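Local coordinates for protein alanine racemase (Corynebacterium glutamicum, PDB 2DY3) that binds pyridoxal-5'-phosphate and, as in the alanine racemase family, combines an N-terminal TIM-barrel domain with a C-terminal domain rich in beta strands, at residues L20-A24 against A201-R205; A27-V32 against M210-G216; F287-I291 against Q306-S310. All coordinates share one frame; numbering follows the deposited sequence.

How the contacts relate
Contacts 1 and 2 are neighbours in the N-terminal TIM-barrel domain. Their centres are about 9 Å apart and their side chains touch. Along the chain their segments alternate: helix 10-24 runs into strand 28-32, and helix 199-202 is followed by strand 212-213. The two strands pair in contact 2, while the ends of the two helices meet in contact 1. Phe202 packs on Val213, and Leu20 on Leu29 and Pro215, so strand pair and helix ends form one packed unit beside pyridoxal-5'-phosphate. Contact 3 comes later, in the C-terminal domain. Its centre is about 37 Å from that of contact 1 and about 39 Å from that of contact 2, and it belongs to a separate mixed sheet.

Contact 1: residues L20-A24 against A201-R205; sequences LKQMA and AFLTR
Met23 and Phe202 bring together two helix ends on the outside of the TIM barrel. Met23 lies in the last turn of helix 10-24, which leads into the barrel strand 28-32. Phe202 ends the short helix 199-202, and Leu203 is the first residue to leave the helical path.

The side chain of Met23 starts at the Phe202 ring and finishes at Leu203. Its CB is 3.7 Å from Phe202 CZ and approaches the ring obliquely. From CG the chain runs on to SD, which makes an oblique Met-aromatic contact, 5.5 Å from the centroid of the Phe202 ring. The same sulfur is 3.8 Å from Leu203 CD2. A bend at the last torsion (chi3 74°) turns CE onto Leu203 CD2. The Met23 and Leu203 side chains cross at about a right angle.

The Phe202 ring points its edge at the end of helix 10-24. Its CG is anti to the backbone N (chi1 176°), and this sends the ring across to the helix. Ala24 N lies in the ring plane at that edge, and Leu20 O lies near it, 3.7 Å from Phe202 CZ. The two polar atoms are already joined by the helical hydrogen bond from Ala24 N to Leu20 O. The ring therefore packs against a satisfied turn. Leu20 CD2 adds a methyl group in the ring plane, 3.7 Å from Phe202 CE2. His209 also meets this ring.

Thr204 N donates to Ala201 O where the helix ends. Arg205 forms salt bridges with Asp171 and Asp207. The tightest packing of the contact is between Met23 CE and Leu203 CD2, 3.4 Å apart, closer than usual for two carbons.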
# COMPACT_ATOMS: atom_id res chain seq x y z
N LEU B 20 3.87 23.32 -16.16
CA LEU B 20 4.28 22.32 -17.14
C LEU B 20 3.74 22.69 -18.52
O LEU B 20 4.40 22.47 -19.53
CB LEU B 20 3.78 20.93 -16.73
CG LEU B 20 4.37 20.36 -15.44
CD1 LEU B 20 3.81 18.98 -15.19
CD2 LEU B 20 5.89 20.30 -15.54
N LYS B 21 2.54 23.26 -18.55
CA LYS B 21 1.93 23.66 -19.81
C LYS B 21 2.79 24.76 -20.45
O LYS B 21 3.09 24.71 -21.64
CB LYS B 21 0.50 24.16 -19.58
CG LYS B 21 -0.33 24.27 -20.86
CD LYS B 21 -0.42 22.91 -21.55
CE LYS B 21 -1.11 23.01 -22.91
NZ LYS B 21 -2.53 23.42 -22.79
N GLN B 22 3.19 25.74 -19.65
CA GLN B 22 4.02 26.81 -20.18
C GLN B 22 5.33 26.24 -20.73
O GLN B 22 5.77 26.62 -21.82
CB GLN B 22 4.32 27.85 -19.10
CG GLN B 22 5.07 29.07 -19.63
CD GLN B 22 4.28 29.84 -20.68
OE1 GLN B 22 4.80 30.73 -21.35
NE2 GLN B 22 3.00 29.50 -20.82
N MET B 23 5.94 25.32 -19.99
CA MET B 23 7.20 24.69 -20.40
C MET B 23 7.09 23.82 -21.65
O MET B 23 8.08 23.62 -22.36
CB MET B 23 7.76 23.84 -19.26
CG MET B 23 8.26 24.61 -18.06
SD MET B 23 8.90 23.51 -16.79
CE MET B 23 10.45 23.00 -17.53
N ALA B 24 5.91 23.28 -21.91
CA ALA B 24 5.72 22.42 -23.08
C ALA B 24 5.68 23.22 -24.37
O ALA B 24 6.08 22.74 -25.43
CB ALA B 24 4.45 21.60 -22.92
N ALA B 201 13.55 13.90 -18.30
CA ALA B 201 13.94 14.31 -19.64
C ALA B 201 13.27 15.64 -20.03
O ALA B 201 13.93 16.53 -20.56
CB ALA B 201 13.58 13.23 -20.65
N PHE B 202 11.98 15.75 -19.75
CA PHE B 202 11.21 16.95 -20.06
C PHE B 202 11.79 18.20 -19.41
O PHE B 202 11.89 19.25 -20.04
CB PHE B 202 9.76 16.78 -19.62
CG PHE B 202 8.91 18.01 -19.81
CD1 PHE B 202 8.76 18.59 -21.06
CD2 PHE B 202 8.24 18.58 -18.73
CE1 PHE B 202 7.96 19.71 -21.24
CE2 PHE B 202 7.43 19.69 -18.90
CZ PHE B 202 7.29 20.26 -20.16
N LEU B 203 12.17 18.09 -18.15
CA LEU B 203 12.72 19.23 -17.42
C LEU B 203 14.19 19.50 -17.73
O LEU B 203 14.81 20.31 -17.05
CB LEU B 203 12.55 19.02 -15.91
CG LEU B 203 11.14 18.92 -15.33
CD1 LEU B 203 11.22 18.70 -13.83
CD2 LEU B 203 10.36 20.20 -15.63
N THR B 204 14.74 18.84 -18.75
CA THR B 204 16.15 19.05 -19.09
C THR B 204 16.51 18.85 -20.57
O THR B 204 17.62 19.18 -20.98
CB THR B 204 17.07 18.15 -18.26
OG1 THR B 204 18.44 18.44 -18.58
CG2 THR B 204 16.80 16.68 -18.57
N ARG B 205 15.59 18.31 -21.35
CA ARG B 205 15.85 18.06 -22.77
C ARG B 205 14.72 18.62 -23.64
O ARG B 205 13.84 17.88 -24.08
CB ARG B 205 15.99 16.56 -23.04
CG ARG B 205 17.23 15.92 -22.43
CD ARG B 205 18.49 16.45 -23.07
NE ARG B 205 18.64 16.04 -24.46
CZ ARG B 205 19.05 14.83 -24.85
NH1 ARG B 205 19.36 13.91 -23.95
NH2 ARG B 205 19.16 14.55 -26.14

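Contact 2: residues A27-V32 against M210-G216; sequences AKLMAV and MEMVRPG. With PLP (pyridoxal-5'-phosphate), chain F.
Lys28 and Met212 pair as parallel strand neighbours, and backbone hydrogen bonds on both sides hold them. Lys28 N donates to Glu211 O at 2.8 Å, and Val213 N donates to Lys28 O. Met30 N donates to Val213 O, with the donor almost in line with the carbonyl bond. The last bond, from Val32 N to Pro215 O, is 3.1 Å long. It is straight at the hydrogen (175°), but the donor sits above the carbonyl plane. A short CA-H...O contact supports this backbone network: Arg214 CA is 3.2 Å from Met30 O.

Apolar contacts flank the strands. Met212 bends at its end, which brings CE to 3.3 Å from Lys28 CB, a tight approach. Its SD lies beside Met30 CB. Among the residues on the other side of the sheet, Leu29 CD2 touches Val213 CG2 and the Pro215 ring, with Pro215 CD at 3.8 Å. This pairing joins the first strand of the barrel to the last, the pairing that closes a TIM barrel. Strand 56-59 continues the sheet beyond strand 28-32.

Ligand contacts gather where both segments end, as is usual for the C-terminal ends of barrel strands. Gly216 N donates to the phosphate oxygen O3P of pyridoxal-5'-phosphate at 2.8 Å. Ser199 N and Leu217 N also bond the ligand. Val32 CG2 packs on C6 of its ring, and CG1 on C5A and C5. Arg214 CG stands between the backbone N and carbonyl carbon (chi1 54°), and an extended chain carries the guanidinium to the ligand. The pyridine nitrogen N1 lies over one face of that group, 2.9 Å from Arg214 NH1. The N-H groups do not point at N1, so this short approach is not a hydrogen bond.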
# COMPACT_ATOMS: atom_id res chain seq x y z
N ALA B 27 4.20 21.77 -27.91
CA ALA B 27 4.03 20.33 -27.71
C ALA B 27 2.82 20.04 -26.84
O ALA B 27 2.49 20.82 -25.94
CB ALA B 27 5.29 19.75 -27.06
N LYS B 28 2.15 18.93 -27.11
CA LYS B 28 0.98 18.55 -26.33
C LYS B 28 1.42 18.05 -24.96
O LYS B 28 2.52 17.52 -24.82
CB LYS B 28 0.17 17.48 -27.06
CG LYS B 28 -0.42 17.97 -28.37
CD LYS B 28 -1.18 16.88 -29.10
CE LYS B 28 -1.80 17.41 -30.39
NZ LYS B 28 -2.56 16.37 -31.14
N LEU B 29 0.57 18.23 -23.96
CA LEU B 29 0.88 17.81 -22.60
C LEU B 29 0.06 16.61 -22.15
O LEU B 29 -1.14 16.73 -21.92
CB LEU B 29 0.60 18.97 -21.63
CG LEU B 29 1.49 19.24 -20.41
CD1 LEU B 29 0.64 19.92 -19.35
CD2 LEU B 29 2.11 17.98 -19.85
N MET B 30 0.70 15.45 -22.05
CA MET B 30 0.02 14.24 -21.58
C MET B 30 0.37 14.09 -20.11
O MET B 30 1.54 13.98 -19.76
CB MET B 30 0.50 12.99 -22.33
CG MET B 30 -0.15 11.70 -21.80
SD MET B 30 0.39 10.20 -22.66
CE MET B 30 -0.90 10.11 -23.95
N ALA B 31 -0.64 14.08 -19.26
CA ALA B 31 -0.41 13.95 -17.82
C ALA B 31 -0.44 12.48 -17.41
O ALA B 31 -1.46 11.80 -17.58
CB ALA B 31 -1.47 14.73 -17.05
N VAL B 32 0.66 11.99 -16.87
CA VAL B 32 0.70 10.59 -16.44
C VAL B 32 0.11 10.48 -15.04
O VAL B 32 0.71 10.92 -14.06
CB VAL B 32 2.14 10.03 -16.45
CG1 VAL B 32 2.15 8.60 -15.93
CG2 VAL B 32 2.69 10.07 -17.87
N MET B 210 9.39 16.72 -29.11
CA MET B 210 8.64 16.11 -30.20
C MET B 210 7.25 16.73 -30.23
O MET B 210 7.10 17.92 -29.98
CB MET B 210 8.57 14.60 -29.99
CG MET B 210 9.93 13.96 -29.85
SD MET B 210 9.89 12.18 -29.91
CE MET B 210 9.84 11.91 -31.68
N GLU B 211 6.23 15.94 -30.54
CA GLU B 211 4.87 16.49 -30.59
C GLU B 211 4.16 16.44 -29.24
O GLU B 211 3.16 17.13 -29.02
CB GLU B 211 4.01 15.74 -31.61
CG GLU B 211 4.45 15.85 -33.07
CD GLU B 211 5.61 14.93 -33.40
OE1 GLU B 211 5.82 13.95 -32.66
OE2 GLU B 211 6.29 15.18 -34.42
N MET B 212 4.68 15.63 -28.33
CA MET B 212 4.06 15.49 -27.03
C MET B 212 5.05 15.03 -25.97
O MET B 212 6.00 14.30 -26.28
CB MET B 212 2.90 14.48 -27.13
CG MET B 212 2.02 14.33 -25.88
SD MET B 212 0.62 13.19 -26.16
CE MET B 212 -0.70 14.32 -26.46
N VAL B 213 4.84 15.48 -24.74
CA VAL B 213 5.68 15.11 -23.61
C VAL B 213 4.73 14.48 -22.59
O VAL B 213 3.56 14.84 -22.53
CB VAL B 213 6.38 16.35 -22.99
CG1 VAL B 213 7.23 17.05 -24.05
CG2 VAL B 213 5.34 17.32 -22.44
N ARG B 214 5.23 13.52 -21.81
CA ARG B 214 4.37 12.86 -20.83
C ARG B 214 4.96 12.77 -19.44
O ARG B 214 5.40 11.70 -19.01
CB ARG B 214 3.97 11.46 -21.31
CG ARG B 214 5.12 10.56 -21.69
CD ARG B 214 4.65 9.11 -21.80
NE ARG B 214 5.69 8.22 -22.34
CZ ARG B 214 6.95 8.18 -21.91
NH1 ARG B 214 7.37 8.98 -20.94
NH2 ARG B 214 7.79 7.31 -22.44
N PRO B 215 4.97 13.89 -18.72
CA PRO B 215 5.52 13.88 -17.37
C PRO B 215 4.47 13.44 -16.35
O PRO B 215 3.27 13.67 -16.54
CB PRO B 215 5.96 15.32 -17.17
CG PRO B 215 4.93 16.09 -17.92
CD PRO B 215 4.71 15.27 -19.18
N GLY B 216 4.93 12.80 -15.29
CA GLY B 216 4.02 12.38 -14.25
C GLY B 216 4.41 13.09 -12.96
O GLY B 216 3.74 14.02 -12.50
N1 PLP F . 5.69 7.26 -19.32
C2 PLP F . 5.56 5.92 -18.97
C2A PLP F . 5.49 4.86 -20.06
C3 PLP F . 5.50 5.57 -17.59
O3 PLP F . 5.38 4.25 -17.22
C4 PLP F . 5.57 6.60 -16.60
C4A PLP F . 5.55 6.29 -15.09
C5 PLP F . 5.72 7.97 -17.03
C6 PLP F . 5.77 8.27 -18.38
C5A PLP F . 5.83 9.11 -16.06
O4P PLP F . 7.18 9.29 -15.63
P PLP F . 7.71 10.41 -14.59
O1P PLP F . 6.93 10.30 -13.35
O2P PLP F . 9.11 10.02 -14.42
O3P PLP F . 7.48 11.68 -15.31

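Contact 3: residues F287-I291 against Q306-S310; sequences FSVTI and QFVIS
The backbone hydrogen bonds of Phe287 and Phe307 go to other strands, to Gln298 and Val271 respectively, and the two side chains meet by packing. Phe307 lies in, and Phe287 just before, strands of the curled mixed sheet of the C-terminal domain. Strand 294-299 pairs antiparallel with strand 288-291 and also with strand 307-312. Strands 288-291 and 307-312 are thus not sheet neighbours; the axes of 288-291 and 307-310 come within 8.2 Å and run at 70° to each other. The bend of the sheet turns their side chains together. Gln306 and Val308, before and after Phe307 in sequence, pack on Ile81 and Arg129 of the second subunit.

The rings of Phe287 and Phe307 form an edge-to-face pair, with centroids 5.7 Å apart and planes at 66°. Phe287 brings its edge, and CZ stands over one face of Phe307, shifted toward the rim. Phe307 CG is set between its backbone N and carbonyl carbon (chi1 66°), and from there the ring reaches Val289 as well. Val289 CG1 meets that ring at its edge, in plane, 3.8 Å from Phe307 CZ. Phe337 extends the aromatic cluster by an edge-to-face contact with Phe287.

Aliphatic tips complete the buried layer. Ile309 CD1 touches both Val289 and Ile291: it is 3.8 Å from Val289 CG2 and 3.9 Å from Ile291 CD1.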
# COMPACT_ATOMS: atom_id res chain seq x y z
N PHE B 287 14.66 8.42 10.26
CA PHE B 287 13.96 9.68 10.06
C PHE B 287 13.32 10.24 11.32
O PHE B 287 13.28 9.60 12.36
CB PHE B 287 12.86 9.48 9.02
CG PHE B 287 11.66 8.75 9.55
CD1 PHE B 287 10.51 9.44 9.90
CD2 PHE B 287 11.69 7.38 9.73
CE1 PHE B 287 9.41 8.78 10.42
CE2 PHE B 287 10.59 6.71 10.25
CZ PHE B 287 9.46 7.41 10.59
N SER B 288 12.81 11.46 11.17
CA SER B 288 12.14 12.19 12.24
C SER B 288 10.83 12.71 11.66
O SER B 288 10.71 12.89 10.45
CB SER B 288 12.98 13.39 12.68
OG SER B 288 14.29 13.03 13.04
N VAL B 289 9.84 12.92 12.52
CA VAL B 289 8.58 13.48 12.07
C VAL B 289 8.66 14.92 12.57
O VAL B 289 9.55 15.26 13.35
CB VAL B 289 7.36 12.78 12.71
CG1 VAL B 289 7.44 11.28 12.47
CG2 VAL B 289 7.29 13.08 14.18
N THR B 290 7.75 15.77 12.11
CA THR B 290 7.79 17.16 12.54
C THR B 290 6.48 17.58 13.19
O THR B 290 5.42 17.53 12.57
CB THR B 290 8.06 18.11 11.36
OG1 THR B 290 6.90 18.16 10.51
CG2 THR B 290 9.23 17.62 10.54
N ILE B 291 6.58 18.01 14.45
CA ILE B 291 5.42 18.48 15.20
C ILE B 291 5.60 19.98 15.44
O ILE B 291 6.52 20.40 16.13
CB ILE B 291 5.31 17.74 16.54
CG1 ILE B 291 5.14 16.24 16.29
CG2 ILE B 291 4.12 18.28 17.33
CD1 ILE B 291 5.05 15.40 17.56
N GLN B 306 1.58 1.18 14.44
CA GLN B 306 2.19 2.39 14.96
C GLN B 306 3.71 2.35 15.10
O GLN B 306 4.35 1.30 14.97
CB GLN B 306 1.58 2.70 16.34
CG GLN B 306 1.46 1.45 17.24
CD GLN B 306 0.90 1.74 18.62
OE1 GLN B 306 -0.21 2.26 18.77
NE2 GLN B 306 1.67 1.41 19.65
N PHE B 307 4.29 3.53 15.34
CA PHE B 307 5.72 3.65 15.58
C PHE B 307 5.90 4.71 16.65
O PHE B 307 4.96 5.46 16.95
CB PHE B 307 6.51 4.01 14.31
CG PHE B 307 6.21 5.37 13.75
CD1 PHE B 307 5.27 5.54 12.75
CD2 PHE B 307 6.94 6.48 14.17
CE1 PHE B 307 5.05 6.77 12.18
CE2 PHE B 307 6.73 7.72 13.60
CZ PHE B 307 5.78 7.87 12.60
N VAL B 308 7.09 4.78 17.23
CA VAL B 308 7.35 5.72 18.31
C VAL B 308 8.43 6.74 17.98
O VAL B 308 9.35 6.46 17.20
CB VAL B 308 7.77 4.95 19.59
CG1 VAL B 308 7.79 5.88 20.79
CG2 VAL B 308 6.84 3.77 19.81
N ILE B 309 8.31 7.91 18.59
CA ILE B 309 9.29 8.98 18.40
C ILE B 309 9.73 9.46 19.78
O ILE B 309 8.95 9.40 20.74
CB ILE B 309 8.69 10.18 17.62
CG1 ILE B 309 7.55 10.81 18.43
CG2 ILE B 309 8.16 9.71 16.27
CD1 ILE B 309 7.00 12.08 17.79
N SER B 310 10.97 9.93 19.88
CA SER B 310 11.48 10.41 21.15
C SER B 310 11.34 11.93 21.24
O SER B 310 11.73 12.66 20.33
CB SER B 310 12.94 10.00 21.35
OG SER B 310 13.76 10.47 20.29